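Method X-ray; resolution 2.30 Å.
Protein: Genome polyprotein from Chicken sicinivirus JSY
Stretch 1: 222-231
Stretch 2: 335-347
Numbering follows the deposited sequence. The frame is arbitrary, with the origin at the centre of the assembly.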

ATOM      1  N   SER A 222      -7.141 -13.932  15.163  1.00 28.27           N
ATOM      2  CA  SER A 222      -7.283 -14.807  14.004  1.00 29.06           C
ATOM      3  C   SER A 222      -6.093 -15.746  13.865  1.00 28.30           C
ATOM      4  O   SER A 222      -6.227 -16.832  13.291  1.00 30.81           O
ATOM      5  CB  SER A 222      -7.457 -13.979  12.730  1.00 25.58           C
ATOM      6  OG  SER A 222      -6.202 -13.541  12.234  1.00 24.92           O
ATOM      7  N   PHE A 223      -4.928 -15.352  14.383  1.00 29.67           N
ATOM      8  CA  PHE A 223      -3.731 -16.185  14.358  1.00 33.00           C
ATOM      9  C   PHE A 223      -3.552 -17.000  15.636  1.00 37.35           C
ATOM     10  O   PHE A 223      -2.416 -17.287  16.028  1.00 41.26           O
ATOM     11  CB  PHE A 223      -2.498 -15.318  14.107  1.00 29.17           C
ATOM     12  CG  PHE A 223      -2.337 -14.889  12.678  1.00 28.62           C
ATOM     13  CD1 PHE A 223      -2.689 -13.609  12.282  1.00 24.38           C
ATOM     14  CD2 PHE A 223      -1.837 -15.767  11.729  1.00 25.24           C
ATOM     15  CE1 PHE A 223      -2.543 -13.210  10.965  1.00 24.05           C
ATOM     16  CE2 PHE A 223      -1.689 -15.376  10.412  1.00 26.89           C
ATOM     17  CZ  PHE A 223      -2.042 -14.095  10.029  1.00 27.88           C
ATOM     18  N   LEU A 224      -4.645 -17.384  16.299  1.00 41.39           N
ATOM     19  CA  LEU A 224      -4.528 -18.060  17.584  1.00 45.38           C
ATOM     20  C   LEU A 224      -4.467 -19.577  17.478  1.00 44.00           C
ATOM     21  O   LEU A 224      -3.876 -20.215  18.357  1.00 46.60           O
ATOM     22  CB  LEU A 224      -5.672 -17.632  18.508  1.00 46.34           C
ATOM     23  CG  LEU A 224      -5.309 -16.501  19.485  1.00 54.38           C
ATOM     24  CD1 LEU A 224      -6.528 -16.050  20.278  1.00 48.54           C
ATOM     25  CD2 LEU A 224      -4.196 -16.956  20.437  1.00 51.31           C
ATOM     26  N   ASP A 225      -5.007 -20.174  16.408  1.00 44.30           N
ATOM     27  CA  ASP A 225      -4.831 -21.614  16.230  1.00 44.90           C
ATOM     28  C   ASP A 225      -3.391 -22.004  15.909  1.00 43.21           C
ATOM     29  O   ASP A 225      -3.108 -23.202  15.783  1.00 48.24           O
ATOM     30  CB  ASP A 225      -5.747 -22.128  15.119  1.00 46.98           C
ATOM     31  CG  ASP A 225      -7.181 -22.298  15.573  1.00 55.53           C
ATOM     32  OD1 ASP A 225      -7.432 -22.208  16.792  1.00 60.00           O
ATOM     33  OD2 ASP A 225      -8.063 -22.511  14.711  1.00 59.88           O
ATOM     34  N   TYR A 226      -2.481 -21.042  15.784  1.00 42.24           N
ATOM     35  CA  TYR A 226      -1.130 -21.287  15.298  1.00 38.40           C
ATOM     36  C   TYR A 226      -0.122 -20.944  16.384  1.00 39.09           C
ATOM     37  O   TYR A 226      -0.190 -19.867  16.983  1.00 40.10           O
ATOM     38  CB  TYR A 226      -0.856 -20.465  14.036  1.00 34.12           C
ATOM     39  CG  TYR A 226      -1.933 -20.610  12.982  1.00 31.13           C
ATOM     40  CD1 TYR A 226      -3.076 -19.821  13.014  1.00 29.51           C
ATOM     41  CD2 TYR A 226      -1.808 -21.541  11.958  1.00 27.38           C
ATOM     42  CE1 TYR A 226      -4.064 -19.957  12.059  1.00 29.94           C
ATOM     43  CE2 TYR A 226      -2.790 -21.681  10.999  1.00 27.49           C
ATOM     44  CZ  TYR A 226      -3.916 -20.889  11.053  1.00 32.25           C
ATOM     45  OH  TYR A 226      -4.898 -21.027  10.096  1.00 34.27           O
ATOM     46  N   SER A 227       0.812 -21.865  16.631  1.00 38.55           N
ATOM     47  CA  SER A 227       1.886 -21.598  17.580  1.00 40.18           C
ATOM     48  C   SER A 227       2.950 -20.686  16.988  1.00 40.80           C
ATOM     49  O   SER A 227       3.636 -19.974  17.730  1.00 43.61           O
ATOM     50  CB  SER A 227       2.527 -22.907  18.037  1.00 42.89           C
ATOM     51  OG  SER A 227       3.107 -23.590  16.939  1.00 53.35           O
ATOM     52  N   GLU A 228       3.105 -20.693  15.668  1.00 35.73           N
ATOM     53  CA  GLU A 228       4.110 -19.890  14.991  1.00 36.41           C
ATOM     54  C   GLU A 228       3.445 -19.005  13.948  1.00 32.58           C
ATOM     55  O   GLU A 228       2.646 -19.485  13.136  1.00 30.44           O
ATOM     56  CB  GLU A 228       5.182 -20.775  14.348  1.00 36.92           C
ATOM     57  CG  GLU A 228       6.298 -21.166  15.310  1.00 40.93           C
ATOM     58  CD  GLU A 228       7.333 -22.070  14.673  1.00 43.62           C
ATOM     59  OE1 GLU A 228       8.521 -21.687  14.647  1.00 47.11           O
ATOM     60  OE2 GLU A 228       6.959 -23.164  14.202  1.00 50.07           O
ATOM     61  N   VAL A 229       3.765 -17.715  13.988  1.00 33.24           N
ATOM     62  CA  VAL A 229       3.294 -16.737  13.017  1.00 30.13           C
ATOM     63  C   VAL A 229       4.517 -16.046  12.435  1.00 29.80           C
ATOM     64  O   VAL A 229       5.432 -15.675  13.180  1.00 28.63           O
ATOM     65  CB  VAL A 229       2.331 -15.715  13.653  1.00 30.65           C
ATOM     66  CG1 VAL A 229       1.795 -14.749  12.604  1.00 27.60           C
ATOM     67  CG2 VAL A 229       1.182 -16.431  14.355  1.00 28.35           C
ATOM     68  N   TRP A 230       4.541 -15.886  11.114  1.00 25.00           N
ATOM     69  CA  TRP A 230       5.709 -15.376  10.410  1.00 27.21           C
ATOM     70  C   TRP A 230       5.393 -14.058   9.717  1.00 31.28           C
ATOM     71  O   TRP A 230       4.293 -13.866   9.189  1.00 24.95           O
ATOM     72  CB  TRP A 230       6.216 -16.392   9.383  1.00 27.59           C
ATOM     73  CG  TRP A 230       6.625 -17.689  10.001  1.00 28.22           C
ATOM     74  CD1 TRP A 230       5.889 -18.836  10.062  1.00 30.98           C
ATOM     75  CD2 TRP A 230       7.866 -17.972  10.660  1.00 29.36           C
ATOM     76  NE1 TRP A 230       6.597 -19.818  10.716  1.00 35.09           N
ATOM     77  CE2 TRP A 230       7.814 -19.312  11.091  1.00 34.34           C
ATOM     78  CE3 TRP A 230       9.016 -17.221  10.925  1.00 30.39           C
ATOM     79  CZ2 TRP A 230       8.867 -19.920  11.773  1.00 31.60           C
ATOM     80  CZ3 TRP A 230      10.060 -17.828  11.600  1.00 34.36           C
ATOM     81  CH2 TRP A 230       9.978 -19.162  12.017  1.00 30.74           C
ATOM     82  N   ALA A 231       6.368 -13.152   9.730  1.00 24.73           N
ATOM     83  CA  ALA A 231       6.306 -11.908   8.980  1.00 29.56           C
ATOM     84  C   ALA A 231       7.435 -11.883   7.962  1.00 29.85           C
ATOM     85  O   ALA A 231       8.555 -12.312   8.256  1.00 34.20           O
ATOM     86  CB  ALA A 231       6.410 -10.689   9.901  1.00 29.92           C
ATOM     87  N   ASP A 335       3.565  -6.299   2.518  1.00 35.79           N
ATOM     88  CA  ASP A 335       3.642  -6.710   3.913  1.00 31.68           C
ATOM     89  C   ASP A 335       2.748  -7.922   4.150  1.00 28.77           C
ATOM     90  O   ASP A 335       1.623  -7.978   3.650  1.00 26.56           O
ATOM     91  CB  ASP A 335       3.236  -5.562   4.836  1.00 33.87           C
ATOM     92  CG  ASP A 335       4.207  -4.409   4.780  1.00 42.27           C
ATOM     93  OD1 ASP A 335       5.310  -4.529   5.352  1.00 38.93           O
ATOM     94  OD2 ASP A 335       3.867  -3.386   4.155  1.00 45.90           O
ATOM     95  N   VAL A 336       3.252  -8.890   4.917  1.00 26.88           N
ATOM     96  CA  VAL A 336       2.647 -10.213   5.013  1.00 30.45           C
ATOM     97  C   VAL A 336       2.789 -10.733   6.427  1.00 26.36           C
ATOM     98  O   VAL A 336       3.877 -10.711   7.015  1.00 26.94           O
ATOM     99  CB  VAL A 336       3.279 -11.236   4.047  1.00 28.16           C
ATOM    100  CG1 VAL A 336       2.789 -12.643   4.435  1.00 28.33           C
ATOM    101  CG2 VAL A 336       2.942 -10.885   2.631  1.00 28.14           C
ATOM    102  N   LEU A 337       1.680 -11.247   6.939  1.00 25.12           N
ATOM    103  CA  LEU A 337       1.708 -12.223   8.011  1.00 24.12           C
ATOM    104  C   LEU A 337       1.141 -13.541   7.501  1.00 24.72           C
ATOM    105  O   LEU A 337       0.164 -13.551   6.749  1.00 28.31           O
ATOM    106  CB  LEU A 337       0.906 -11.759   9.243  1.00 24.11           C
ATOM    107  CG  LEU A 337       1.300 -10.456   9.940  1.00 26.17           C
ATOM    108  CD1 LEU A 337       0.381 -10.225  11.140  1.00 22.80           C
ATOM    109  CD2 LEU A 337       2.748 -10.515  10.375  1.00 24.27           C
ATOM    110  N   TYR A 338       1.737 -14.659   7.914  1.00 23.69           N
ATOM    111  CA  TYR A 338       1.175 -15.957   7.558  1.00 27.12           C
ATOM    112  C   TYR A 338       1.467 -16.954   8.669  1.00 26.33           C
ATOM    113  O   TYR A 338       2.388 -16.775   9.471  1.00 22.95           O
ATOM    114  CB  TYR A 338       1.705 -16.455   6.204  1.00 22.98           C
ATOM    115  CG  TYR A 338       3.083 -17.083   6.226  1.00 23.75           C
ATOM    116  CD1 TYR A 338       3.249 -18.428   6.534  1.00 22.68           C
ATOM    117  CD2 TYR A 338       4.215 -16.342   5.902  1.00 24.09           C
ATOM    118  CE1 TYR A 338       4.499 -19.012   6.543  1.00 22.81           C
ATOM    119  CE2 TYR A 338       5.469 -16.921   5.908  1.00 24.65           C
ATOM    120  CZ  TYR A 338       5.605 -18.256   6.231  1.00 26.41           C
ATOM    121  OH  TYR A 338       6.852 -18.838   6.237  1.00 27.51           O
ATOM    122  N   ALA A 339       0.658 -18.008   8.702  1.00 25.21           N
ATOM    123  CA  ALA A 339       0.819 -19.090   9.656  1.00 28.41           C
ATOM    124  C   ALA A 339       0.212 -20.345   9.052  1.00 26.29           C
ATOM    125  O   ALA A 339      -0.858 -20.288   8.440  1.00 24.63           O
ATOM    126  CB  ALA A 339       0.152 -18.750  10.992  1.00 23.69           C
ATOM    127  N   THR A 340       0.907 -21.468   9.216  1.00 27.91           N
ATOM    128  CA  THR A 340       0.434 -22.761   8.745  1.00 27.11           C
ATOM    129  C   THR A 340       0.616 -23.804   9.839  1.00 26.98           C
ATOM    130  O   THR A 340       1.463 -23.659  10.724  1.00 29.94           O
ATOM    131  CB  THR A 340       1.180 -23.227   7.483  1.00 21.96           C
ATOM    132  OG1 THR A 340       2.563 -23.439   7.794  1.00 27.89           O
ATOM    133  CG2 THR A 340       1.065 -22.196   6.366  1.00 22.41           C
ATOM    134  N   VAL A 341      -0.195 -24.855   9.769  1.00 27.29           N
ATOM    135  CA  VAL A 341      -0.042 -26.025  10.630  1.00 29.02           C
ATOM    136  C   VAL A 341       0.066 -27.254   9.734  1.00 31.64           C
ATOM    137  O   VAL A 341      -0.919 -27.622   9.076  1.00 29.65           O
ATOM    138  CB  VAL A 341      -1.208 -26.161  11.623  1.00 32.23           C
ATOM    139  CG1 VAL A 341      -1.075 -27.458  12.404  1.00 30.69           C
ATOM    140  CG2 VAL A 341      -1.253 -24.972  12.569  1.00 33.11           C
ATOM    141  N   PRO A 342       1.231 -27.920   9.662  1.00 29.96           N
ATOM    142  CA  PRO A 342       2.476 -27.586  10.366  1.00 29.12           C
ATOM    143  C   PRO A 342       3.138 -26.307   9.852  1.00 30.15           C
ATOM    144  O   PRO A 342       2.845 -25.855   8.745  1.00 32.88           O
ATOM    145  CB  PRO A 342       3.367 -28.802  10.093  1.00 29.23           C
ATOM    146  CG  PRO A 342       2.851 -29.361   8.810  1.00 27.97           C
ATOM    147  CD  PRO A 342       1.368 -29.147   8.856  1.00 32.30           C
ATOM    148  N   SER A 343       4.024 -25.738  10.663  1.00 26.10           N
ATOM    149  CA  SER A 343       4.625 -24.452  10.341  1.00 28.09           C
ATOM    150  C   SER A 343       5.614 -24.591   9.190  1.00 33.93           C
ATOM    151  O   SER A 343       6.496 -25.455   9.216  1.00 34.85           O
ATOM    152  CB  SER A 343       5.323 -23.877  11.572  1.00 30.66           C
ATOM    153  OG  SER A 343       5.959 -22.649  11.270  1.00 37.27           O
ATOM    154  N   ILE A 344       5.465 -23.738   8.182  1.00 30.17           N
ATOM    155  CA  ILE A 344       6.388 -23.672   7.055  1.00 27.56           C
ATOM    156  C   ILE A 344       7.306 -22.478   7.272  1.00 28.25           C
ATOM    157  O   ILE A 344       6.838 -21.339   7.393  1.00 30.14           O
ATOM    158  CB  ILE A 344       5.638 -23.564   5.718  1.00 27.93           C
ATOM    159  CG1 ILE A 344       4.796 -24.820   5.481  1.00 29.90           C
ATOM    160  CG2 ILE A 344       6.617 -23.349   4.573  1.00 28.10           C
ATOM    161  CD1 ILE A 344       4.072 -24.839   4.152  1.00 28.70           C
ATOM    162  N   HIS A 345       8.607 -22.735   7.334  1.00 29.40           N
ATOM    163  CA  HIS A 345       9.559 -21.673   7.620  1.00 31.97           C
ATOM    164  C   HIS A 345       9.711 -20.762   6.403  1.00 29.73           C
ATOM    165  O   HIS A 345       9.685 -21.237   5.263  1.00 29.50           O
ATOM    166  CB  HIS A 345      10.911 -22.270   8.010  1.00 29.63           C
ATOM    167  CG  HIS A 345      11.817 -21.316   8.724  1.00 35.70           C
ATOM    168  ND1 HIS A 345      12.675 -20.465   8.058  1.00 38.10           N
ATOM    169  CD2 HIS A 345      12.013 -21.090  10.044  1.00 34.48           C
ATOM    170  CE1 HIS A 345      13.355 -19.752   8.937  1.00 37.11           C
ATOM    171  NE2 HIS A 345      12.972 -20.112  10.150  1.00 36.07           N
ATOM    172  N   PRO A 346       9.857 -19.450   6.606  1.00 32.06           N
ATOM    173  CA  PRO A 346      10.042 -18.544   5.460  1.00 31.18           C
ATOM    174  C   PRO A 346      11.295 -18.831   4.655  1.00 33.15           C
ATOM    175  O   PRO A 346      11.408 -18.338   3.526  1.00 32.54           O
ATOM    176  CB  PRO A 346      10.095 -17.152   6.109  1.00 29.80           C
ATOM    177  CG  PRO A 346      10.378 -17.401   7.552  1.00 33.69           C
ATOM    178  CD  PRO A 346       9.747 -18.714   7.875  1.00 30.21           C
ATOM    179  N   SER A 347      12.243 -19.600   5.197  1.00 34.64           N
ATOM    180  CA  SER A 347      13.361 -20.077   4.389  1.00 34.15           C
ATOM    181  C   SER A 347      12.864 -20.867   3.187  1.00 31.59           C
ATOM    182  O   SER A 347      13.364 -20.695   2.069  1.00 28.41           O
ATOM    183  CB  SER A 347      14.292 -20.942   5.237  1.00 30.05           C
ATOM    184  OG  SER A 347      15.288 -20.154   5.857  1.00 48.70           O
TER
HETATM  185  O   HOH W   1       3.236 -21.050  10.941  1.00 27.24           O
HETATM  186  O   HOH W   2       2.277 -23.036  13.690  1.00 41.33           O

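The contact begins at Phe-223, a buried residue whose CA-to-CB bond points toward the second stretch. Its ring reaches the strand with carbon alone: CD2 of Phe-223 lies 3.7 Å from CB of Ala-339, which sits at the ring edge, and CZ of Phe-223 lies 3.8 Å from CB of Leu-337. A large apolar ring suits this place because it covers two side chains of the strand without leaving a polar group unpaired.

Leu-224 takes no part, and the next substantial contact is Tyr-226. Here the face of the ring is used. CB of Ala-339 stands 3.8 Å from the centroid of the Tyr-226 ring, 28° off the normal, a CH-pi contact that brings Tyr-226 CG within 3.4 Å of that methyl. The small side chain of Ala-339 thus serves both aromatic residues, lying at the edge of Phe-223 and over the face of Tyr-226. Farther along, CD2 of Tyr-226 meets CG2 of Val-341 at 3.5 Å, extending the apolar patch toward the solvent.

At Glu-228 the backbones are joined through water rather than directly. Water 1 donates to Glu-228 O (2.8 Å) and accepts from Thr-340 N (2.9 Å); water 2 accepts from Glu-228 N (3.2 Å) and donates to Thr-340 O (3.1 Å). Both polar groups of each peptide backbone are therefore satisfied although the chains do not pair here. The Glu-228 side chain starts out sideways, but its length carries OE2 to 3.1 Å from OG of Ser-343. Val-229, buried and branched, adds a looser apolar contact, its CG2 4.2 Å from CB of Ala-339.

Trp-230 has the largest share of the contact. Its backbone forms an antiparallel hydrogen-bonded pair with Tyr-338: Trp-230 N donates to Tyr-338 O at 2.9 Å and 171°, and Tyr-338 N donates to Trp-230 O at 3.0 Å and 158°. Both side chains lie on the same face of the sheet, so CB of Trp-230 packs over the Tyr-338 ring, 3.9 Å from its centroid. The Trp-230 five-membered ring and the Tyr-338 ring are near parallel, but slid so far apart that they barely overlap. The indole face is instead covered by Pro-346, whose CD lies 3.6 Å from the centroid of the six-membered ring, while CH2 of Trp-230 approaches CD2 of His-345 at 3.4 Å. Tryptophan suits this pocket because it combines a broad apolar surface with one donor at its edge: NE1 of Trp-230 gives a nearly straight hydrogen bond to OG of Ser-343, at 3.0 Å and 170°.

Ala-231 closes the walk in a non-hydrogen-bonded pair with Leu-337. The two side chains share the other face of the sheet, where CB of Ala-231 rests 3.7 Å from CD2 of Leu-337. With the CA atoms just 4.7 Å apart, a short methyl fits well beside the longer leucine. CA of Ala-231 also makes a CA-H...O contact with O of Val-336 at 3.3 Å.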